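2-c-methyl-d-erythritol 4-phosphate cytidylyltransferase (Streptococcus pneumoniae, PDB 2VSH) transfers the cytidylyl group of CTP to D-ribitol 5-phosphate, giving the CDP-ribitol used for teichoic acid precursors. Local coordinates at residues Thr139-Val144 / Gly213-Leu218; Thr170-Arg175 / Thr195-Ile200. All blocks are in the same frame, centred on the assembly; numbering follows the deposited sequence.

Contact 1: residues Thr139-Val144 / Gly213-Leu218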
ATOM      1  N   THR A 139       9.571 -10.975   6.017  1.00 19.64           N
ATOM      2  CA  THR A 139       8.506 -10.563   6.927  1.00 19.02           C
ATOM      3  C   THR A 139       7.408  -9.874   6.146  1.00 19.96           C
ATOM      4  O   THR A 139       7.633  -8.847   5.484  1.00 20.02           O
ATOM      5  CB  THR A 139       9.022  -9.669   8.061  1.00 17.90           C
ATOM      6  OG1 THR A 139      10.193 -10.244   8.637  1.00 17.09           O
ATOM      7  CG2 THR A 139       7.998  -9.561   9.153  1.00 18.36           C
ATOM      8  N   VAL A 140       6.207 -10.433   6.242  1.00 20.66           N
ATOM      9  CA  VAL A 140       5.072  -9.945   5.482  1.00 22.07           C
ATOM     10  C   VAL A 140       3.804  -9.839   6.330  1.00 22.99           C
ATOM     11  O   VAL A 140       3.706 -10.450   7.398  1.00 23.59           O
ATOM     12  CB  VAL A 140       4.778 -10.846   4.250  1.00 23.24           C
ATOM     13  CG1 VAL A 140       6.029 -11.021   3.375  1.00 22.80           C
ATOM     14  CG2 VAL A 140       4.246 -12.225   4.696  1.00 23.73           C
ATOM     15  N   VAL A 141       2.844  -9.070   5.827  1.00 24.93           N
ATOM     16  CA  VAL A 141       1.475  -9.040   6.340  1.00 26.83           C
ATOM     17  C   VAL A 141       0.523  -9.280   5.163  1.00 28.05           C
ATOM     18  O   VAL A 141       0.907  -9.097   4.004  1.00 26.33           O
ATOM     19  CB  VAL A 141       1.122  -7.682   7.028  1.00 28.41           C
ATOM     20  CG1 VAL A 141       1.847  -7.547   8.349  1.00 28.30           C
ATOM     21  CG2 VAL A 141       1.414  -6.493   6.125  1.00 29.08           C
ATOM     22  N   GLU A 142      -0.708  -9.684   5.447  1.00 30.69           N
ATOM     23  CA  GLU A 142      -1.713  -9.776   4.388  1.00 33.68           C
ATOM     24  C   GLU A 142      -1.904  -8.425   3.716  1.00 34.17           C
ATOM     25  O   GLU A 142      -2.039  -7.404   4.391  1.00 36.05           O
ATOM     26  CB  GLU A 142      -3.049 -10.273   4.930  1.00 36.63           C
ATOM     27  CG  GLU A 142      -3.019 -11.718   5.393  1.00 38.44           C
ATOM     28  CD  GLU A 142      -4.364 -12.219   5.884  1.00 43.48           C
ATOM     29  OE1 GLU A 142      -5.388 -11.515   5.700  1.00 47.95           O
ATOM     30  OE2 GLU A 142      -4.394 -13.333   6.458  1.00 47.69           O
ATOM     31  N   ALA A 143      -1.907  -8.430   2.382  1.00 34.08           N
ATOM     32  CA  ALA A 143      -2.142  -7.219   1.602  1.00 35.01           C
ATOM     33  C   ALA A 143      -3.586  -6.777   1.786  1.00 38.86           C
ATOM     34  O   ALA A 143      -4.501  -7.600   1.724  1.00 41.15           O
ATOM     35  CB  ALA A 143      -1.826  -7.461   0.138  1.00 33.32           C
ATOM     36  N   VAL A 144      -3.781  -5.487   2.046  1.00 40.72           N
ATOM     37  CA  VAL A 144      -5.117  -4.925   2.264  1.00 45.33           C
ATOM     38  C   VAL A 144      -5.488  -3.969   1.125  1.00 46.15           C
ATOM     39  O   VAL A 144      -6.668  -3.712   0.873  1.00 49.65           O
ATOM     40  CB  VAL A 144      -5.227  -4.237   3.655  1.00 48.35           C
ATOM     41  CG1 VAL A 144      -6.550  -3.486   3.808  1.00 54.04           C
ATOM     42  CG2 VAL A 144      -5.092  -5.268   4.766  1.00 48.25           C
ATOM     43  N   GLY A 213       4.645 -10.253   9.945  1.00 26.40           N
ATOM     44  CA  GLY A 213       4.930  -8.857  10.235  1.00 26.22           C
ATOM     45  C   GLY A 213       3.861  -8.286  11.136  1.00 27.49           C
ATOM     46  O   GLY A 213       3.203  -9.022  11.868  1.00 28.54           O
ATOM     47  N   GLU A 214       3.699  -6.968  11.098  1.00 27.87           N
ATOM     48  CA  GLU A 214       2.653  -6.294  11.853  1.00 29.34           C
ATOM     49  C   GLU A 214       2.232  -5.073  11.060  1.00 28.60           C
ATOM     50  O   GLU A 214       3.064  -4.443  10.400  1.00 26.91           O
ATOM     51  CB  GLU A 214       3.197  -5.861  13.217  1.00 29.92           C
ATOM     52  CG  GLU A 214       2.223  -5.976  14.353  1.00 35.87           C
ATOM     53  CD  GLU A 214       1.958  -7.408  14.762  1.00 39.35           C
ATOM     54  OE1 GLU A 214       0.825  -7.869  14.542  1.00 42.16           O
ATOM     55  OE2 GLU A 214       2.873  -8.074  15.294  1.00 41.87           O
ATOM     56  N   TYR A 215       0.945  -4.732  11.111  1.00 29.14           N
ATOM     57  CA  TYR A 215       0.481  -3.536  10.414  1.00 29.51           C
ATOM     58  C   TYR A 215       1.139  -2.273  10.968  1.00 28.49           C
ATOM     59  O   TYR A 215       1.371  -1.308  10.241  1.00 28.56           O
ATOM     60  CB  TYR A 215      -1.055  -3.472  10.400  1.00 31.57           C
ATOM     61  CG  TYR A 215      -1.593  -4.527   9.467  1.00 33.09           C
ATOM     62  CD1 TYR A 215      -2.264  -5.647   9.949  1.00 34.67           C
ATOM     63  CD2 TYR A 215      -1.354  -4.442   8.096  1.00 33.65           C
ATOM     64  CE1 TYR A 215      -2.725  -6.644   9.074  1.00 35.38           C
ATOM     65  CE2 TYR A 215      -1.804  -5.427   7.221  1.00 35.04           C
ATOM     66  CZ  TYR A 215      -2.484  -6.515   7.709  1.00 34.89           C
ATOM     67  OH  TYR A 215      -2.915  -7.478   6.818  1.00 35.92           O
ATOM     68  N   SER A 216       1.486  -2.326  12.248  1.00 28.07           N
ATOM     69  CA  SER A 216       2.204  -1.255  12.936  1.00 28.47           C
ATOM     70  C   SER A 216       3.695  -1.191  12.546  1.00 26.88           C
ATOM     71  O   SER A 216       4.350  -0.201  12.837  1.00 26.64           O
ATOM     72  CB  SER A 216       2.081  -1.444  14.456  1.00 29.06           C
ATOM     73  OG  SER A 216       2.727  -2.657  14.829  1.00 29.35           O
ATOM     74  N   ASN A 217       4.226  -2.230  11.896  1.00 25.53           N
ATOM     75  CA  ASN A 217       5.628  -2.202  11.398  1.00 24.85           C
ATOM     76  C   ASN A 217       5.787  -1.207  10.221  1.00 24.86           C
ATOM     77  O   ASN A 217       6.324  -1.540   9.156  1.00 24.22           O
ATOM     78  CB  ASN A 217       6.104  -3.616  11.047  1.00 23.41           C
ATOM     79  CG  ASN A 217       7.605  -3.704  10.716  1.00 23.81           C
ATOM     80  OD1 ASN A 217       8.419  -2.879  11.130  1.00 20.93           O
ATOM     81  ND2 ASN A 217       7.968  -4.758   9.995  1.00 24.02           N
ATOM     82  N   LEU A 218       5.326   0.025  10.467  1.00 26.11           N
ATOM     83  CA  LEU A 218       5.346   1.132   9.511  1.00 26.48           C
ATOM     84  C   LEU A 218       6.749   1.446   8.984  1.00 24.98           C
ATOM     85  O   LEU A 218       7.712   1.451   9.742  1.00 24.81           O
ATOM     86  CB  LEU A 218       4.739   2.393  10.175  1.00 27.74           C
ATOM     87  CG  LEU A 218       4.703   3.747   9.445  1.00 27.81           C
ATOM     88  CD1 LEU A 218       3.687   3.776   8.299  1.00 29.04           C
ATOM     89  CD2 LEU A 218       4.396   4.888  10.405  1.00 29.36           C
TER
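At the edge of the mixed sheet of this GT-A-type cytidylyltransferase, the end of strand 136-142 is met by the loop that follows strand 208-212, the outermost strand of the sheet on this side within the chain. Two hydrogen bonds tie the segments. Gly213 N gives its proton to Val140 O at 2.7 Å with an N-H...O angle of 161°, although the nitrogen stands above the carbonyl plane and not on a lone pair. This bond extends the parallel pairing of strands 136-142 and 208-212, which includes a Val140-Ala211 backbone bond, to Gly213, one residue past the latter strand. The second is made by a side chain: Tyr215 OH donates to Glu142 O over 2.6 Å, lying in the carbonyl plane on a lone pair, while the oxygen in turn sits in the plane of the ring at its edge.

Between these two bonds lies Val141. Its CB is placed over one face of the Tyr215 ring, 4.1 Å from the centroid and 29° off the normal, a CH-pi contact, and CG2 comes within 3.6 Å of Tyr215 CE2. The other methyl, CG1, is anti to the carbonyl carbon and reaches the Gly213-Glu214 peptide instead, so one valine meets both ring and backbone. Val144 CG2 approaches the same ring obliquely.

Outward from this shell, a type I turn from Glu214 to Asn217 reverses the loop. A salt bridge from Glu214 to Arg122 links the turn to helix 121-133, and hydrogen bonds from Asn217 ND2 to Gln169 OE1 and, probably, Thr170 O link it to strand 165-175. Thr139 OG1 is bonded to Asn127 and probably to Pro171 O, and its methyl CG2, anti to the backbone N, presses on Gly213 CA at a tight 3.3 Å.

Contact 2: residues Thr170-Arg175 / Thr195-Ile200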
ATOM      1  N   THR A 170      10.119  -5.641   6.342  1.00 18.82           N
ATOM      2  CA  THR A 170      11.363  -6.240   6.809  1.00 18.58           C
ATOM      3  C   THR A 170      11.171  -6.570   8.299  1.00 18.49           C
ATOM      4  O   THR A 170      10.264  -6.020   8.916  1.00 19.18           O
ATOM      5  CB  THR A 170      12.620  -5.376   6.495  1.00 17.42           C
ATOM      6  OG1 THR A 170      12.699  -4.232   7.358  1.00 18.36           O
ATOM      7  CG2 THR A 170      12.662  -4.945   5.012  1.00 18.70           C
ATOM      8  N   PRO A 171      12.021  -7.443   8.887  1.00 19.03           N
ATOM      9  CA  PRO A 171      13.235  -8.124   8.378  1.00 18.52           C
ATOM     10  C   PRO A 171      13.152  -9.043   7.152  1.00 18.42           C
ATOM     11  O   PRO A 171      12.098  -9.574   6.799  1.00 19.21           O
ATOM     12  CB  PRO A 171      13.741  -8.917   9.599  1.00 19.01           C
ATOM     13  CG  PRO A 171      13.213  -8.213  10.767  1.00 18.99           C
ATOM     14  CD  PRO A 171      11.826  -7.727  10.320  1.00 19.20           C
ATOM     15  N   GLN A 172      14.306  -9.185   6.513  1.00 17.97           N
ATOM     16  CA  GLN A 172      14.580 -10.222   5.546  1.00 18.58           C
ATOM     17  C   GLN A 172      15.868 -10.885   6.022  1.00 18.47           C
ATOM     18  O   GLN A 172      16.890 -10.215   6.223  1.00 17.41           O
ATOM     19  CB  GLN A 172      14.732  -9.630   4.144  1.00 18.28           C
ATOM     20  CG  GLN A 172      13.498  -8.883   3.684  1.00 18.47           C
ATOM     21  CD  GLN A 172      13.581  -8.341   2.258  1.00 19.37           C
ATOM     22  OE1 GLN A 172      12.590  -8.358   1.534  1.00 21.73           O
ATOM     23  NE2 GLN A 172      14.749  -7.847   1.861  1.00 19.64           N
ATOM     24  N   THR A 173      15.806 -12.198   6.220  1.00 19.25           N
ATOM     25  CA  THR A 173      16.832 -12.919   6.971  1.00 19.72           C
ATOM     26  C   THR A 173      17.383 -14.103   6.172  1.00 20.30           C
ATOM     27  O   THR A 173      16.637 -14.843   5.532  1.00 19.69           O
ATOM     28  CB  THR A 173      16.259 -13.385   8.343  1.00 20.58           C
ATOM     29  OG1 THR A 173      15.813 -12.229   9.064  1.00 20.45           O
ATOM     30  CG2 THR A 173      17.301 -14.142   9.179  1.00 20.37           C
ATOM     31  N   PHE A 174      18.703 -14.267   6.206  1.00 20.63           N
ATOM     32  CA  PHE A 174      19.362 -15.275   5.397  1.00 21.42           C
ATOM     33  C   PHE A 174      20.828 -15.450   5.800  1.00 21.76           C
ATOM     34  O   PHE A 174      21.396 -14.602   6.477  1.00 20.78           O
ATOM     35  CB  PHE A 174      19.233 -14.916   3.889  1.00 21.20           C
ATOM     36  CG  PHE A 174      19.421 -13.454   3.585  1.00 20.15           C
ATOM     37  CD1 PHE A 174      20.679 -12.867   3.660  1.00 21.07           C
ATOM     38  CD2 PHE A 174      18.338 -12.661   3.218  1.00 19.58           C
ATOM     39  CE1 PHE A 174      20.842 -11.505   3.391  1.00 20.36           C
ATOM     40  CE2 PHE A 174      18.500 -11.313   2.943  1.00 18.47           C
ATOM     41  CZ  PHE A 174      19.754 -10.734   3.035  1.00 19.34           C
ATOM     42  N   ARG A 175      21.435 -16.549   5.364  1.00 22.10           N
ATOM     43  CA  ARG A 175      22.863 -16.789   5.601  1.00 22.68           C
ATOM     44  C   ARG A 175      23.653 -15.798   4.771  1.00 22.87           C
ATOM     45  O   ARG A 175      23.339 -15.566   3.601  1.00 22.87           O
ATOM     46  CB  ARG A 175      23.232 -18.232   5.257  1.00 23.15           C
ATOM     47  CG  ARG A 175      22.723 -19.239   6.290  1.00 22.22           C
ATOM     48  CD  ARG A 175      22.514 -20.645   5.736  1.00 24.86           C
ATOM     49  NE  ARG A 175      21.703 -21.385   6.702  1.00 27.09           N
ATOM     50  CZ  ARG A 175      20.368 -21.422   6.729  1.00 27.84           C
ATOM     51  NH1 ARG A 175      19.634 -20.798   5.817  1.00 26.84           N
ATOM     52  NH2 ARG A 175      19.759 -22.097   7.685  1.00 29.87           N
ATOM     53  N   THR A 195      15.828  -5.941  -7.171  1.00 24.89           N
ATOM     54  CA  THR A 195      16.219  -4.976  -6.153  1.00 25.57           C
ATOM     55  C   THR A 195      15.942  -5.447  -4.714  1.00 25.32           C
ATOM     56  O   THR A 195      16.481  -4.883  -3.763  1.00 25.41           O
ATOM     57  CB  THR A 195      15.510  -3.624  -6.372  1.00 25.17           C
ATOM     58  OG1 THR A 195      14.097  -3.839  -6.422  1.00 25.31           O
ATOM     59  CG2 THR A 195      15.961  -2.975  -7.661  1.00 27.40           C
ATOM     60  N   ASP A 196      15.110  -6.475  -4.576  1.00 25.95           N
ATOM     61  CA  ASP A 196      14.720  -7.020  -3.289  1.00 25.62           C
ATOM     62  C   ASP A 196      15.571  -8.247  -3.013  1.00 25.89           C
ATOM     63  O   ASP A 196      15.784  -9.077  -3.910  1.00 26.55           O
ATOM     64  CB  ASP A 196      13.223  -7.365  -3.323  1.00 25.96           C
ATOM     65  CG  ASP A 196      12.734  -7.989  -2.036  1.00 26.19           C
ATOM     66  OD1 ASP A 196      12.135  -7.284  -1.208  1.00 25.87           O
ATOM     67  OD2 ASP A 196      12.943  -9.194  -1.846  1.00 26.40           O
ATOM     68  N   ALA A 197      16.058  -8.366  -1.779  1.00 24.82           N
ATOM     69  CA  ALA A 197      16.975  -9.445  -1.416  1.00 24.32           C
ATOM     70  C   ALA A 197      16.277 -10.801  -1.496  1.00 24.54           C
ATOM     71  O   ALA A 197      16.829 -11.762  -2.038  1.00 25.05           O
ATOM     72  CB  ALA A 197      17.565  -9.209  -0.016  1.00 24.25           C
ATOM     73  N   CYS A 198      15.055 -10.872  -0.973  1.00 23.59           N
ATOM     74  CA  CYS A 198      14.275 -12.110  -1.050  1.00 23.74           C
ATOM     75  C   CYS A 198      13.971 -12.543  -2.494  1.00 23.63           C
ATOM     76  O   CYS A 198      13.972 -13.736  -2.797  1.00 24.44           O
ATOM     77  CB  CYS A 198      12.995 -11.997  -0.221  1.00 23.51           C
ATOM     78  SG  CYS A 198      13.361 -11.931   1.572  1.00 24.62           S
ATOM     79  N   LYS A 199      13.718 -11.579  -3.370  1.00 22.89           N
ATOM     80  CA  LYS A 199      13.494 -11.848  -4.809  1.00 24.18           C
ATOM     81  C   LYS A 199      14.641 -12.651  -5.437  1.00 24.07           C
ATOM     82  O   LYS A 199      14.411 -13.539  -6.253  1.00 26.01           O
ATOM     83  CB  LYS A 199      13.270 -10.527  -5.567  1.00 24.18           C
ATOM     84  CG  LYS A 199      13.111 -10.628  -7.083  1.00 28.11           C
ATOM     85  CD  LYS A 199      11.997 -11.583  -7.498  1.00 32.44           C
ATOM     86  CE  LYS A 199      11.770 -11.587  -9.001  1.00 36.70           C
ATOM     87  NZ  LYS A 199      11.068 -10.343  -9.458  1.00 39.97           N
ATOM     88  N   ILE A 200      15.873 -12.343  -5.039  1.00 23.27           N
ATOM     89  CA  ILE A 200      17.057 -13.028  -5.554  1.00 23.39           C
ATOM     90  C   ILE A 200      17.024 -14.494  -5.138  1.00 23.81           C
ATOM     91  O   ILE A 200      17.309 -15.357  -5.948  1.00 25.34           O
ATOM     92  CB  ILE A 200      18.361 -12.369  -5.068  1.00 22.80           C
ATOM     93  CG1 ILE A 200      18.449 -10.915  -5.558  1.00 22.14           C
ATOM     94  CG2 ILE A 200      19.601 -13.161  -5.517  1.00 23.51           C
ATOM     95  CD1 ILE A 200      19.601 -10.150  -4.925  1.00 23.31           C
TER
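The N-terminus of helix 197-203 rests here on the end of strand 165-175, close to residues assigned to the CTP site. Asp196 is the N-cap: its CG is anti to the backbone N, and OD2 accepts from Lys199 N at 2.9 Å with an N-H...O angle of 152°, using the anti lone pair. That bond fixes the rotation of the carboxylate at the helix start, where the helix dipole would be expected to stabilise its negative charge.

Across from it stands Gln172, with CG anti to the carbonyl carbon and the chain extended beyond, so that its terminal amide is carried to the cap. The amide and carboxylate planes are 83° apart, nearly perpendicular, and the two groups cross obliquely. Along its length the glutamine is flanked by Cys198, whose SG is 3.7 Å from Gln172 CB and equally near CG and CD; the sulfur lies alongside the chain, from the aliphatic CB and CG as far as the amide carbon CD.

Two residues further along the strand, Phe174 points to the same side. Its CG takes the crowded position between the backbone N and the carbonyl carbon (chi1 41°), and the ring brings CE2 to 3.7 Å from Ala197 CB. This methyl is therefore met by both strand residues, the Gln172 amide and the Phe174 ring.

The Phe174 ring also meets Phe201 and Phe179 with planes at shallow angles, joining the strand to helices 197-203 and 176-184. Ala197 packs on Asn87, a probable CTP-binding residue, and on Ile90 of helix 86-100, while Lys199 NZ is bonded to Ile159 O of the second subunit. Strand 165-175 itself runs between strands 108-113 and 136-142, hydrogen-bonding through Gln172 and Phe174 to the former and Thr173 to the latter.

Overall arrangement
Contacts 1 and 2 have centres 16 Å apart and share the mixed sheet, in which strands 136-142 and 165-175 are antiparallel neighbours. Along the chain the order is 139-144, 170-175, 195-200, 213-218, so contact 2 is nested inside the loop that contact 1 closes. Two probable side-chain-to-backbone hydrogen bonds, from Thr139 and Asn217 to the 170-171 corner, connect them. Contact 1 lies at the sheet's edge, since strand 208-212 is outermost within the chain, and 14 Å from the chain centre; contact 2 is deeper, at 8 Å. Together they connect the edge loop, the interior strand 165-175 and helix 197-203, whose start lies beside residues assigned to the CTP site.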